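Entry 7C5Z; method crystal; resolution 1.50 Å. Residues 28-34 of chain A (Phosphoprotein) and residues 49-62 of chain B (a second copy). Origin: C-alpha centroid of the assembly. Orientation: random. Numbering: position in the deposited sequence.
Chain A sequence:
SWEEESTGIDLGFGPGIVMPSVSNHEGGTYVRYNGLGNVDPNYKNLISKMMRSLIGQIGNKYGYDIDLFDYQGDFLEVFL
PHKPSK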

# COMPACT_ATOMS: atom_id res chain seq x y z
N GLY A 28 13.61 -3.33 -14.64
CA GLY A 28 12.58 -3.78 -13.72
C GLY A 28 11.18 -3.70 -14.29
O GLY A 28 10.97 -3.34 -15.46
N THR A 29 10.23 -4.06 -13.44
CA THR A 29 8.81 -3.97 -13.73
C THR A 29 8.26 -2.71 -13.09
O THR A 29 8.52 -2.45 -11.90
CB THR A 29 8.09 -5.20 -13.19
OG1 THR A 29 8.68 -6.39 -13.77
CG2 THR A 29 6.62 -5.17 -13.55
N TYR A 30 7.51 -1.94 -13.86
CA TYR A 30 6.83 -0.76 -13.34
C TYR A 30 5.35 -1.06 -13.16
O TYR A 30 4.71 -1.57 -14.09
CB TYR A 30 7.01 0.43 -14.28
CG TYR A 30 8.41 1.00 -14.33
CD1 TYR A 30 9.40 0.41 -15.11
CD2 TYR A 30 8.72 2.15 -13.62
CE1 TYR A 30 10.68 0.95 -15.16
CE2 TYR A 30 9.99 2.70 -13.67
CZ TYR A 30 10.95 2.09 -14.43
OH TYR A 30 12.20 2.67 -14.45
N VAL A 31 4.83 -0.76 -11.98
CA VAL A 31 3.43 -1.00 -11.62
C VAL A 31 2.80 0.36 -11.38
O VAL A 31 3.11 1.01 -10.38
CB VAL A 31 3.33 -1.88 -10.38
CG1 VAL A 31 1.88 -2.16 -10.02
CG2 VAL A 31 4.14 -3.17 -10.59
N ARG A 32 1.91 0.78 -12.28
CA ARG A 32 1.32 2.11 -12.21
C ARG A 32 -0.14 2.03 -11.79
O ARG A 32 -0.93 1.29 -12.40
CB ARG A 32 1.43 2.85 -13.53
CG ARG A 32 0.95 4.30 -13.41
CD ARG A 32 1.25 5.11 -14.67
NE ARG A 32 2.68 5.38 -14.84
CZ ARG A 32 3.16 6.36 -15.59
NH1 ARG A 32 2.33 7.17 -16.23
NH2 ARG A 32 4.47 6.54 -15.69
N TYR A 33 -0.49 2.78 -10.76
CA TYR A 33 -1.87 2.92 -10.26
C TYR A 33 -2.42 4.24 -10.79
O TYR A 33 -2.11 5.30 -10.25
CB TYR A 33 -1.89 2.86 -8.73
CG TYR A 33 -1.59 1.46 -8.24
CD1 TYR A 33 -2.60 0.50 -8.17
CD2 TYR A 33 -0.28 1.07 -7.96
CE1 TYR A 33 -2.33 -0.80 -7.78
CE2 TYR A 33 0.00 -0.24 -7.56
CZ TYR A 33 -1.03 -1.15 -7.48
OH TYR A 33 -0.76 -2.44 -7.10
N ASN A 34 -3.24 4.16 -11.83
CA ASN A 34 -3.84 5.32 -12.47
C ASN A 34 -5.18 5.66 -11.85
O ASN A 34 -5.74 4.92 -11.04
CB ASN A 34 -4.03 5.06 -13.96
CG ASN A 34 -2.72 5.02 -14.71
OD1 ASN A 34 -1.91 5.94 -14.60
ND2 ASN A 34 -2.50 3.95 -15.48
N LYS B 49 -7.66 -1.71 -0.26
CA LYS B 49 -7.60 -2.26 -1.62
C LYS B 49 -6.28 -1.93 -2.31
O LYS B 49 -5.74 -2.74 -3.08
CB LYS B 49 -8.78 -1.74 -2.44
CG LYS B 49 -10.13 -2.22 -1.95
CD LYS B 49 -10.31 -3.70 -2.19
CE LYS B 49 -11.70 -4.15 -1.77
NZ LYS B 49 -12.74 -3.66 -2.73
N MSE B 50 -5.75 -0.73 -2.08
CA MSE B 50 -4.47 -0.35 -2.66
C MSE B 50 -3.35 -1.20 -2.08
O MSE B 50 -2.51 -1.71 -2.84
CB MSE B 50 -4.19 1.13 -2.39
CG MSE B 50 -4.90 2.11 -3.31
SE MSE B 50 -4.06 2.32 -5.06
CE MSE B 50 -2.30 1.53 -4.69
N MSE B 51 -3.32 -1.35 -0.75
CA MSE B 51 -2.27 -2.19 -0.16
C MSE B 51 -2.39 -3.63 -0.59
O MSE B 51 -1.36 -4.27 -0.88
CB MSE B 51 -2.28 -2.12 1.38
CG MSE B 51 -2.16 -0.74 1.96
SE MSE B 51 -0.42 0.07 1.55
CE MSE B 51 -1.12 1.79 1.02
N ARG B 52 -3.62 -4.15 -0.70
CA ARG B 52 -3.80 -5.53 -1.15
C ARG B 52 -3.30 -5.71 -2.58
O ARG B 52 -2.63 -6.71 -2.90
CB ARG B 52 -5.26 -5.94 -1.05
CG ARG B 52 -5.46 -7.45 -1.09
CD ARG B 52 -6.90 -7.86 -0.76
NE ARG B 52 -7.31 -7.51 0.60
CZ ARG B 52 -7.08 -8.26 1.68
NH1 ARG B 52 -6.41 -9.40 1.56
NH2 ARG B 52 -7.50 -7.87 2.87
N SER B 53 -3.61 -4.77 -3.46
CA SER B 53 -3.14 -4.87 -4.83
C SER B 53 -1.61 -4.81 -4.89
O SER B 53 -0.96 -5.62 -5.55
CB SER B 53 -3.76 -3.75 -5.66
OG SER B 53 -3.22 -3.78 -6.97
N LEU B 54 -1.01 -3.86 -4.16
CA LEU B 54 0.44 -3.71 -4.16
C LEU B 54 1.14 -5.00 -3.73
O LEU B 54 2.09 -5.46 -4.40
CB LEU B 54 0.83 -2.55 -3.24
CG LEU B 54 2.33 -2.34 -3.01
CD1 LEU B 54 3.04 -2.06 -4.32
CD2 LEU B 54 2.54 -1.20 -2.02
N ILE B 55 0.71 -5.59 -2.61
CA ILE B 55 1.40 -6.80 -2.17
C ILE B 55 1.14 -7.96 -3.12
O ILE B 55 1.98 -8.86 -3.25
CB ILE B 55 1.05 -7.17 -0.72
CG1 ILE B 55 -0.42 -7.55 -0.57
CG2 ILE B 55 1.44 -6.04 0.24
CD1 ILE B 55 -0.76 -8.10 0.80
N GLY B 56 0.01 -7.95 -3.82
CA GLY B 56 -0.21 -8.98 -4.83
C GLY B 56 0.73 -8.84 -6.01
O GLY B 56 1.21 -9.83 -6.57
N GLN B 57 1.02 -7.60 -6.40
CA GLN B 57 1.95 -7.37 -7.49
C GLN B 57 3.37 -7.74 -7.09
O GLN B 57 4.11 -8.35 -7.87
CB GLN B 57 1.87 -5.91 -7.93
CG GLN B 57 0.47 -5.52 -8.42
CD GLN B 57 0.04 -6.37 -9.60
OE1 GLN B 57 -0.95 -7.11 -9.54
NE2 GLN B 57 0.81 -6.31 -10.65
N ILE B 58 3.76 -7.40 -5.85
CA ILE B 58 5.10 -7.74 -5.40
C ILE B 58 5.24 -9.24 -5.26
O ILE B 58 6.27 -9.82 -5.64
CB ILE B 58 5.42 -7.00 -4.08
CG1 ILE B 58 5.46 -5.49 -4.32
CG2 ILE B 58 6.75 -7.50 -3.49
CD1 ILE B 58 5.52 -4.65 -3.04
N GLY B 59 4.21 -9.90 -4.71
CA GLY B 59 4.23 -11.35 -4.61
C GLY B 59 4.29 -12.04 -5.97
O GLY B 59 5.03 -13.01 -6.15
N ASN B 60 3.53 -11.52 -6.94
CA ASN B 60 3.58 -12.04 -8.31
C ASN B 60 4.99 -11.98 -8.88
O ASN B 60 5.44 -12.91 -9.56
CB ASN B 60 2.65 -11.23 -9.22
CG ASN B 60 1.20 -11.64 -9.13
OD1 ASN B 60 0.85 -12.64 -8.50
ND2 ASN B 60 0.33 -10.84 -9.75
N LYS B 61 5.69 -10.87 -8.65
CA LYS B 61 7.01 -10.67 -9.24
C LYS B 61 8.06 -11.54 -8.57
O LYS B 61 8.90 -12.15 -9.25
CB LYS B 61 7.37 -9.19 -9.13
CG LYS B 61 8.82 -8.85 -9.41
CD LYS B 61 8.97 -8.43 -10.84
CE LYS B 61 10.39 -8.07 -11.19
NZ LYS B 61 10.51 -8.32 -12.64
N TYR B 62 8.07 -11.60 -7.24
CA TYR B 62 9.20 -12.20 -6.52
C TYR B 62 8.90 -13.56 -5.91
O TYR B 62 9.84 -14.20 -5.40
CB TYR B 62 9.70 -11.24 -5.43
CG TYR B 62 10.23 -9.93 -5.97
CD1 TYR B 62 11.28 -9.91 -6.88
CD2 TYR B 62 9.68 -8.71 -5.58
CE1 TYR B 62 11.77 -8.71 -7.39
CE2 TYR B 62 10.16 -7.52 -6.07
CZ TYR B 62 11.21 -7.52 -6.98
OH TYR B 62 11.69 -6.33 -7.47

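A strand of one phosphoprotein chain lies along a helix of the second copy, the two running nearly antiparallel, with 164° between their N-to-C directions and axes that approach to 10.5 Å. The strand's alternation sets the pattern of contact: Thr29(A), Val31(A) and Tyr33(A) direct their CA-to-CB bonds toward the helix, whereas Tyr30(A) and Arg32(A) are out of its reach. The helix, held by an unbroken run of i to i+4 backbone hydrogen bonds, answers with Ser53(B), Gln57(B) and Lys61(B), spaced four residues apart and so recurring on roughly one face. Because the chains run in opposite senses, Thr29(A) meets Lys61(B) near the end of the helical stretch, and Tyr33(A) meets its beginning.

Tyr33(A) dominates, with 108 Å² covered by the helix. A tyrosine suits this place because it offers a broad apolar ring and a polar tip at once. Over one face of the ring sits the methyl of the selenomethionine Met50(B): CE lies 3.6 Å from the centroid of the Tyr33(A) ring and only 12° off its normal, a CH-pi contact in which the slightly positive methyl hydrogens meet the pi cloud. The CA-to-CB bond of Met50(B) points sideways, but the flexible, unbranched side chain brings its end nearer to the ring. Its SE is more oblique, 4.5 Å from the same centroid. At the ring's edge, Tyr33(A) OH and Ser53(B) OG form a 2.8 Å hydrogen bond in which either hydroxyl could be the donor. Serine's short side chain lets the phenol come close to the helix backbone; indeed Tyr33(A) OH is 3.3 Å from Leu54(B) N, but the angle is poor, and that amide instead bonds to Met50(B) O within the helix.

At the other end, Lys61(B), with 42 Å² covered, carries its ammonium group out on a long side chain, allowing it to span the gap to Thr29(A), although Thr29(A) CA and Lys61(B) CA are 8.3 Å apart. Lys61(B) NZ donates a 2.9 Å hydrogen bond to Thr29(A) OG1, whose lone pairs make it a ready acceptor; both atoms also bond elsewhere in the structure.

Between these polar pairs lies a quieter contact. Val31(A) CG1 packs 4.0 Å from Gln57(B) CG, a methyl against a methylene at van der Waals distance. The same methylene also approaches the tyrosine, with Gln57(B) CG 3.6 Å from Tyr33(A) OH, linking the middle of the contact to its largest residue.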